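Cellulase (Xanthomonas axonopodis pv. citri, PDB 4W7W) probably hydrolyses beta-1,4-glucosidic bonds of cellulose as a family 5 glycoside hydrolase, and binds cellopentaose in a cleft on its (alpha/beta)8 barrel. Local coordinates at residues R197-Y201 against G202-A206; D228-Y231 against S232-P236; T269-P273 against V274-A278. One frame throughout, in Å; residues are numbered along the deposited sequence. Where two conformers were deposited one is given.

Interaction 1 of 3, residues R197-Y201 against G202-A206; sequences RSTSY and GVSNA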
loop_
_atom_site.group_PDB
_atom_site.type_symbol
_atom_site.label_atom_id
_atom_site.label_comp_id
_atom_site.label_asym_id
_atom_site.label_seq_id
_atom_site.Cartn_x
_atom_site.Cartn_y
_atom_site.Cartn_z
ATOM N N ARG A 197 13.238 6.268 11.310
ATOM C CA ARG A 197 14.557 6.282 11.913
ATOM C C ARG A 197 14.497 6.333 13.436
ATOM O O ARG A 197 15.547 6.409 14.093
ATOM C CB ARG A 197 15.388 7.438 11.356
ATOM C CG ARG A 197 15.455 7.437 9.831
ATOM C CD ARG A 197 16.319 8.543 9.237
ATOM N NE ARG A 197 17.694 8.114 9.261
ATOM C CZ ARG A 197 18.563 8.172 8.262
ATOM N NH1 ARG A 197 19.783 7.745 8.492
ATOM N NH2 ARG A 197 18.306 8.677 7.090
ATOM N N SER A 198 13.310 6.225 14.016
ATOM C CA SER A 198 13.169 6.395 15.466
ATOM C C SER A 198 13.744 5.218 16.232
ATOM O O SER A 198 13.408 4.060 15.954
ATOM C CB SER A 198 11.703 6.499 15.843
ATOM O OG SER A 198 11.554 6.570 17.256
ATOM N N THR A 199 14.549 5.529 17.254
ATOM C CA THR A 199 15.111 4.512 18.128
ATOM C C THR A 199 14.588 4.642 19.546
ATOM O O THR A 199 15.102 3.988 20.446
ATOM C CB THR A 199 16.642 4.584 18.146
ATOM O OG1 THR A 199 17.062 5.881 18.573
ATOM C CG2 THR A 199 17.200 4.306 16.789
ATOM N N SER A 200 13.554 5.453 19.767
ATOM C CA SER A 200 13.059 5.671 21.125
ATOM C C SER A 200 12.777 4.375 21.851
ATOM O O SER A 200 13.183 4.202 23.007
ATOM C CB SER A 200 11.794 6.511 21.096
ATOM O OG SER A 200 12.063 7.741 20.474
ATOM N N TYR A 201 12.075 3.467 21.172
ATOM C CA TYR A 201 11.595 2.230 21.762
ATOM C C TYR A 201 12.461 1.014 21.435
ATOM O O TYR A 201 12.058 -0.104 21.737
ATOM C CB TYR A 201 10.121 1.969 21.357
ATOM C CG TYR A 201 9.144 1.942 22.508
ATOM C CD1 TYR A 201 9.261 0.997 23.510
ATOM C CD2 TYR A 201 8.074 2.838 22.578
ATOM C CE1 TYR A 201 8.372 0.953 24.572
ATOM C CE2 TYR A 201 7.181 2.823 23.632
ATOM C CZ TYR A 201 7.339 1.871 24.636
ATOM O OH TYR A 201 6.458 1.771 25.685
ATOM N N GLY A 202 13.627 1.210 20.828
ATOM C CA GLY A 202 14.485 0.117 20.411
ATOM C C GLY A 202 15.003 0.283 19.001
ATOM O O GLY A 202 15.427 1.369 18.615
ATOM N N VAL A 203 14.989 -0.805 18.228
ATOM C CA VAL A 203 15.591 -0.781 16.896
ATOM C C VAL A 203 14.652 -0.106 15.900
ATOM O O VAL A 203 13.456 -0.369 15.891
ATOM C CB VAL A 203 15.940 -2.201 16.428
ATOM C CG1 VAL A 203 16.522 -2.192 15.020
ATOM C CG2 VAL A 203 16.902 -2.846 17.422
ATOM N N SER A 204 15.197 0.805 15.088
ATOM C CA SER A 204 14.404 1.487 14.068
ATOM C C SER A 204 14.155 0.605 12.851
ATOM O O SER A 204 14.882 -0.358 12.577
ATOM C CB SER A 204 15.113 2.762 13.615
ATOM O OG SER A 204 16.321 2.419 12.968
ATOM N N ASN A 205 13.130 0.969 12.085
ATOM C CA ASN A 205 12.952 0.360 10.771
ATOM C C ASN A 205 14.170 0.553 9.895
ATOM O O ASN A 205 14.600 -0.374 9.207
ATOM C CB ASN A 205 11.711 0.937 10.093
ATOM C CG ASN A 205 10.427 0.279 10.554
ATOM O OD1 ASN A 205 10.397 -0.932 10.818
ATOM N ND2 ASN A 205 9.341 1.052 10.604
ATOM N N ALA A 206 14.751 1.737 9.937
ATOM C CA ALA A 206 15.937 2.049 9.158
ATOM C C ALA A 206 17.044 1.034 9.396
ATOM O O ALA A 206 17.610 0.485 8.457
ATOM C CB ALA A 206 16.412 3.448 9.516
HETATM O O HOH W 1 17.666 4.774 13.125
#
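Ser-204 turns its CB into the outgoing arm of the loop, residues 197-201, lying 3.2 Å from Ser-198 O and 3.6 Å from Arg-197 C. Thr-199 comes up alongside, its CG2 methyl 4.1 Å from Ser-204 CB. The chi1 of Ser-204 (65°) sets OG between the backbone N and the carbonyl carbon, where it caps Lys-207 N. Ser-204 OG also hydrogen-bonds a water at 2.7 Å, and that water donates to Arg-197 O, bridging the two arms. This is the loop that follows the fifth barrel strand, 183-186, of the (alpha/beta)8 fold; it reverses direction and ends in helix 205-209, with Ser-204 as N-cap. At the far end Thr-199 to Gly-202 form a type I beta turn. Gly-202 N donates to Thr-199 O over 3.2 Å; the bond is nearly straight (164° at the hydrogen), but the donor stands above the carbonyl plane, 69° out of it. At the helix end Ala-206 CB meets the aliphatic stem of Arg-197, 4.1 Å from its CG, while the guanidinium runs on to a salt bridge with Glu-257 and to Gly-250 O. Tyr-201 sends its ring away from the second arm; its side chain and the bound alpha-glucose are about 5 Å apart at their nearest atoms.

Interaction 2 of 3, residues D228-Y231 against S232-P236; sequences DKDY and SGTKP. With BGC (beta-D-glucopyranose), chain C; BGC (beta-D-glucopyranose), chain B; GLC (alpha-D-glucopyranose), chain D.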
loop_
_atom_site.group_PDB
_atom_site.type_symbol
_atom_site.label_atom_id
_atom_site.label_comp_id
_atom_site.label_asym_id
_atom_site.label_seq_id
_atom_site.Cartn_x
_atom_site.Cartn_y
_atom_site.Cartn_z
ATOM N N ASP A 228 -2.095 14.521 10.202
ATOM C CA ASP A 228 -2.677 14.911 11.480
ATOM C C ASP A 228 -1.679 14.685 12.641
ATOM O O ASP A 228 -0.562 14.222 12.413
ATOM C CB ASP A 228 -4.070 14.272 11.692
ATOM C CG ASP A 228 -4.072 12.757 11.666
ATOM O OD1 ASP A 228 -3.106 12.135 11.171
ATOM O OD2 ASP A 228 -5.098 12.193 12.116
ATOM N N LYS A 229 -2.065 15.057 13.872
ATOM C CA LYS A 229 -1.109 15.177 14.982
ATOM C C LYS A 229 -0.337 13.904 15.269
ATOM O O LYS A 229 0.851 13.977 15.609
ATOM C CB LYS A 229 -1.804 15.651 16.270
ATOM C CG LYS A 229 -0.868 15.894 17.465
ATOM C CD LYS A 229 -1.635 16.204 18.753
ATOM C CE LYS A 229 -0.739 16.799 19.841
ATOM N NZ LYS A 229 0.343 15.874 20.294
ATOM N N ASP A 230 -0.999 12.761 15.140
ATOM C CA ASP A 230 -0.350 11.480 15.384
ATOM C C ASP A 230 -0.139 10.646 14.125
ATOM O O ASP A 230 0.161 9.457 14.212
ATOM C CB ASP A 230 -1.111 10.662 16.426
ATOM C CG ASP A 230 -2.419 10.105 15.917
ATOM O OD1 ASP A 230 -2.951 10.627 14.918
ATOM O OD2 ASP A 230 -2.921 9.139 16.548
ATOM N N TYR A 231 -0.300 11.274 12.962
ATOM C CA TYR A 231 0.020 10.635 11.678
ATOM C C TYR A 231 -0.831 9.394 11.435
ATOM O O TYR A 231 -0.420 8.477 10.722
ATOM C CB TYR A 231 1.529 10.303 11.574
ATOM C CG TYR A 231 2.416 11.366 12.173
ATOM C CD1 TYR A 231 2.599 12.572 11.535
ATOM C CD2 TYR A 231 3.036 11.174 13.397
ATOM C CE1 TYR A 231 3.386 13.560 12.103
ATOM C CE2 TYR A 231 3.831 12.148 13.969
ATOM C CZ TYR A 231 4.014 13.339 13.316
ATOM O OH TYR A 231 4.788 14.333 13.891
ATOM N N SER A 232 -2.043 9.383 11.991
ATOM C CA SER A 232 -2.963 8.256 11.836
ATOM C C SER A 232 -3.985 8.434 10.734
ATOM O O SER A 232 -4.640 7.470 10.334
ATOM C CB SER A 232 -3.703 8.000 13.137
ATOM O OG SER A 232 -4.519 9.098 13.478
ATOM N N GLY A 233 -4.135 9.661 10.245
ATOM C CA GLY A 233 -5.192 9.963 9.295
ATOM C C GLY A 233 -6.593 9.825 9.872
ATOM O O GLY A 233 -7.548 9.540 9.145
ATOM N N THR A 234 -6.720 10.011 11.183
ATOM C CA THR A 234 -8.009 9.890 11.841
ATOM C C THR A 234 -8.769 11.223 11.872
ATOM O O THR A 234 -9.999 11.224 11.992
ATOM C CB THR A 234 -7.848 9.289 13.240
ATOM O OG1 THR A 234 -6.920 10.057 13.995
ATOM C CG2 THR A 234 -7.335 7.873 13.137
ATOM N N LYS A 235 -8.038 12.332 11.714
ATOM C CA LYS A 235 -8.636 13.662 11.694
ATOM C C LYS A 235 -8.334 14.377 10.384
ATOM O O LYS A 235 -7.260 14.205 9.812
ATOM C CB LYS A 235 -8.099 14.492 12.857
ATOM C CG LYS A 235 -8.434 13.920 14.226
ATOM C CD LYS A 235 -9.931 13.953 14.507
ATOM C CE LYS A 235 -10.333 12.938 15.563
ATOM N NZ LYS A 235 -9.418 12.959 16.735
ATOM N N PRO A 236 -9.266 15.234 9.931
ATOM C CA PRO A 236 -9.104 15.947 8.671
ATOM C C PRO A 236 -8.284 17.233 8.810
ATOM O O PRO A 236 -8.699 18.297 8.356
ATOM C CB PRO A 236 -10.549 16.275 8.293
ATOM C CG PRO A 236 -11.193 16.519 9.607
ATOM C CD PRO A 236 -10.612 15.456 10.496
HETATM C C2 BGC C . -3.934 3.756 12.994
HETATM C C3 BGC C . -4.203 2.945 11.734
HETATM C C4 BGC C . -3.819 3.729 10.484
HETATM C C5 BGC C . -2.397 4.261 10.621
HETATM C C6 BGC C . -2.034 5.198 9.484
HETATM C C1 BGC C . -2.494 4.230 12.981
HETATM O O2 BGC C . -4.149 2.974 14.173
HETATM O O3 BGC C . -5.589 2.609 11.677
HETATM O O4 BGC C . -3.977 2.925 9.314
HETATM O O5 BGC C . -2.262 5.023 11.820
HETATM O O6 BGC C . -0.719 5.734 9.667
HETATM C C2 BGC B . 1.272 6.242 14.676
HETATM C C3 BGC B . -0.036 6.065 13.927
HETATM C C4 BGC B . -0.943 5.046 14.634
HETATM C C5 BGC B . -1.082 5.318 16.124
HETATM C C6 BGC B . -1.836 4.189 16.832
HETATM C C1 BGC B . 1.032 6.468 16.157
HETATM O O2 BGC B . 2.026 7.325 14.110
HETATM O O3 BGC B . 0.308 5.603 12.626
HETATM O O4 BGC B . -2.272 5.051 14.106
HETATM O O5 BGC B . 0.211 5.437 16.722
HETATM O O6 BGC B . -2.098 4.587 18.183
HETATM C C1 GLC D . 4.027 8.061 20.241
HETATM C C2 GLC D . 3.218 6.781 20.352
HETATM C C3 GLC D . 3.154 6.104 18.990
HETATM C C4 GLC D . 2.428 7.036 18.026
HETATM C C5 GLC D . 3.243 8.324 17.932
HETATM C C6 GLC D . 2.609 9.377 17.027
HETATM O O1 GLC D . 5.371 7.699 19.920
HETATM O O2 GLC D . 3.783 5.924 21.348
HETATM O O3 GLC D . 2.475 4.867 19.131
HETATM O O4 GLC D . 2.321 6.407 16.753
HETATM O O5 GLC D . 3.442 8.903 19.240
HETATM O O6 GLC D . 3.546 10.438 16.806
HETATM O O HOH W 2 -5.139 12.517 14.734
#
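Asp-228 reaches forward with its carboxylate to the backbone N-H groups of Gly-233, Thr-234 and Lys-235, holding the loop that follows barrel strand 219-226 in a compact fold; this loop of the (alpha/beta)8 barrel lines the glycan pocket. The chain first folds through a type I beta turn from Asp-228 to Tyr-231, with Tyr-231 N bonded to Asp-228 O. A chi1 of 59° sets Asp-228 CG between the backbone N and the carbonyl carbon, bringing the carboxylate against the N-H groups of 233-235. Both its oxygens are then used. Asp-228 OD1 accepts from Gly-233 N at 2.8 Å on its syn side, and OD2 accepts from Lys-235 N at 3.0 Å on its anti side, with a weak bond from Thr-234 N besides. A water donates to Asp-228 OD2 at 2.6 Å, so this buried group is ringed by N-H and O-H donors, which would probably stabilise its negative charge.

The same water also donates to Asp-230 OD1 and contacts Thr-234 OG1, linking the two acids. Ser-232 OG spends its proton on Asp-230 OD1, 2.6 Å away on the syn side and 24° out of the carboxylate plane, and is also hydrogen-bonded to Thr-234 OG1, at 2.6 Å; Ser-232 N adds a weak bond to Asp-230 OD1.

Toward the sugars the loop offers two backbone carbonyls. Asp-230 O accepts from O2 of one beta-glucose (chain B) at 2.8 Å, and Tyr-231 O from O6 of the next (chain C) at 3.0 Å; Glu-154 bonds a beta-glucose too. The Tyr-231 ring stacks with His-194 and meets the ligand at its edge, where CE2 lies 3.3 Å from O6 of the alpha-glucose.

Interaction 3 of 3, residues T269-P273 against V274-A278; sequences TANNP and VCDKA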
loop_
_atom_site.group_PDB
_atom_site.type_symbol
_atom_site.label_atom_id
_atom_site.label_comp_id
_atom_site.label_asym_id
_atom_site.label_seq_id
_atom_site.Cartn_x
_atom_site.Cartn_y
_atom_site.Cartn_z
ATOM N N THR A 269 -4.807 13.951 2.427
ATOM C CA THR A 269 -5.020 15.282 2.985
ATOM C C THR A 269 -6.486 15.625 2.801
ATOM O O THR A 269 -7.121 15.176 1.844
ATOM C CB THR A 269 -4.113 16.317 2.287
ATOM O OG1 THR A 269 -4.319 16.284 0.873
ATOM C CG2 THR A 269 -2.653 16.051 2.575
ATOM N N ALA A 270 -7.018 16.425 3.716
ATOM C CA ALA A 270 -8.411 16.832 3.646
ATOM C C ALA A 270 -8.588 18.063 2.783
ATOM O O ALA A 270 -7.622 18.709 2.373
ATOM C CB ALA A 270 -8.940 17.082 5.040
ATOM N N ASN A 271 -9.845 18.374 2.507
ATOM C CA ASN A 271 -10.156 19.450 1.579
ATOM C C ASN A 271 -10.230 20.823 2.230
ATOM O O ASN A 271 -11.313 21.362 2.450
ATOM C CB ASN A 271 -11.478 19.136 0.881
ATOM C CG ASN A 271 -11.873 20.186 -0.118
ATOM O OD1 ASN A 271 -11.024 20.792 -0.747
ATOM N ND2 ASN A 271 -13.162 20.427 -0.241
ATOM N N ASN A 272 -9.065 21.393 2.524
ATOM C CA ASN A 272 -8.978 22.732 3.116
ATOM C C ASN A 272 -7.666 23.379 2.701
ATOM O O ASN A 272 -6.759 22.687 2.242
ATOM C CB ASN A 272 -9.177 22.686 4.646
ATOM C CG ASN A 272 -8.139 21.859 5.382
ATOM O OD1 ASN A 272 -6.940 22.172 5.376
ATOM N ND2 ASN A 272 -8.590 20.767 6.010
ATOM N N PRO A 273 -7.555 24.703 2.857
ATOM C CA PRO A 273 -6.399 25.388 2.287
ATOM C C PRO A 273 -5.039 24.918 2.820
ATOM O O PRO A 273 -4.113 24.730 2.043
ATOM C CB PRO A 273 -6.673 26.850 2.629
ATOM C CG PRO A 273 -8.171 26.938 2.524
ATOM C CD PRO A 273 -8.655 25.650 3.134
ATOM N N VAL A 274 -4.924 24.737 4.125
ATOM C CA VAL A 274 -3.645 24.319 4.702
ATOM C C VAL A 274 -3.273 22.935 4.170
ATOM O O VAL A 274 -2.123 22.693 3.786
ATOM C CB VAL A 274 -3.695 24.337 6.238
ATOM C CG1 VAL A 274 -2.463 23.675 6.820
ATOM C CG2 VAL A 274 -3.797 25.767 6.736
ATOM N N CYS A 275 -4.251 22.030 4.143
ATOM C CA CYS A 275 -4.005 20.693 3.599
ATOM C C CYS A 275 -3.636 20.710 2.108
ATOM O O CYS A 275 -2.761 19.940 1.698
ATOM C CB CYS A 275 -5.206 19.792 3.790
ATOM S SG CYS A 275 -5.337 19.120 5.450
ATOM N N ASP A 276 -4.307 21.542 1.305
ATOM C CA ASP A 276 -3.978 21.588 -0.115
ATOM C C ASP A 276 -2.537 22.051 -0.316
ATOM O O ASP A 276 -1.828 21.540 -1.179
ATOM C CB ASP A 276 -4.921 22.497 -0.902
ATOM C CG ASP A 276 -6.232 21.826 -1.329
ATOM O OD1 ASP A 276 -6.394 20.602 -1.143
ATOM O OD2 ASP A 276 -7.073 22.569 -1.893
ATOM N N LYS A 277 -2.096 23.039 0.461
ATOM C CA LYS A 277 -0.695 23.478 0.384
ATOM C C LYS A 277 0.255 22.354 0.778
ATOM O O LYS A 277 1.274 22.124 0.126
ATOM C CB LYS A 277 -0.429 24.688 1.279
ATOM C CG LYS A 277 -0.952 25.986 0.734
ATOM C CD LYS A 277 -0.557 27.123 1.658
ATOM C CE LYS A 277 0.905 27.502 1.459
ATOM N NZ LYS A 277 1.244 28.794 2.113
ATOM N N ALA A 278 -0.095 21.638 1.838
ATOM C CA ALA A 278 0.742 20.522 2.274
ATOM C C ALA A 278 0.802 19.432 1.227
ATOM O O ALA A 278 1.844 18.809 1.026
ATOM C CB ALA A 278 0.239 19.978 3.588
HETATM O O HOH W 3 -5.842 18.397 0.334
HETATM O O HOH W 4 -8.810 19.503 -1.878
#
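Asn-272 folds its side chain back over the first turn of helix 273-288 and caps it. Three hydrogen bonds begin the helix. Asn-272 OD1 accepts from Cys-275 N at 3.0 Å, nearly straight at the hydrogen (163°), with the donor tilted 30° from the amide plane; this bond to the N-H three residues on marks the N-cap, and a chi1 of 61° brings the amide round to it. Asn-272 O accepts from Asp-276 N at 2.9 Å, almost in line with its carbonyl bond, and Pro-273 O accepts from Lys-277 N at 3.1 Å.

The van der Waals contacts centre on Cys-275. Its CB presses to 3.0 Å from Ala-270 O, a tight approach, and to 3.9 Å from Thr-269 CB, while SG lies 4.2 Å from Ala-270 CB.

Water bridges tie the loop to Asp-276. One water accepts from Thr-269 OG1 and donates to both Ala-270 O and Asp-276 OD1, the last at 2.7 Å. A second donates to Asn-271 OD1 and to the same Asp-276 oxygen, so OD1 accepts a hydrogen bond from each water.

A disulfide joins Cys-275 SG to Cys-238 SG, and separately Lys-277 NZ forms a salt bridge with Asp-241 OD2. The cap thus stands where the chain leaves barrel strand 262-268 and enters helix 273-288, which is fastened through the disulfide and the salt bridge to the loop between strand 219-226 and helix 243-258.

Following the chain, the three contacts come strictly in series, none nested in or crossing another, and fall in successive strand-to-helix loops of the barrel. Interaction 1 closes the last part of the loop after strand 183-186, up to the start of helix 205-209, interaction 2 the first part of the loop between strand 219-226 and helix 243-258, and interaction 3 the passage from strand 262-268 into helix 273-288. Interactions 1 and 2 do not touch, about 10 Å apart at their nearest atoms, yet both lie near the alpha-glucose. Interactions 2 and 3 do touch: Pro-236 O lies 3.5 Å from Ala-270 CB, so the sugar-lining loop abuts the loop that leads into helix 273-288.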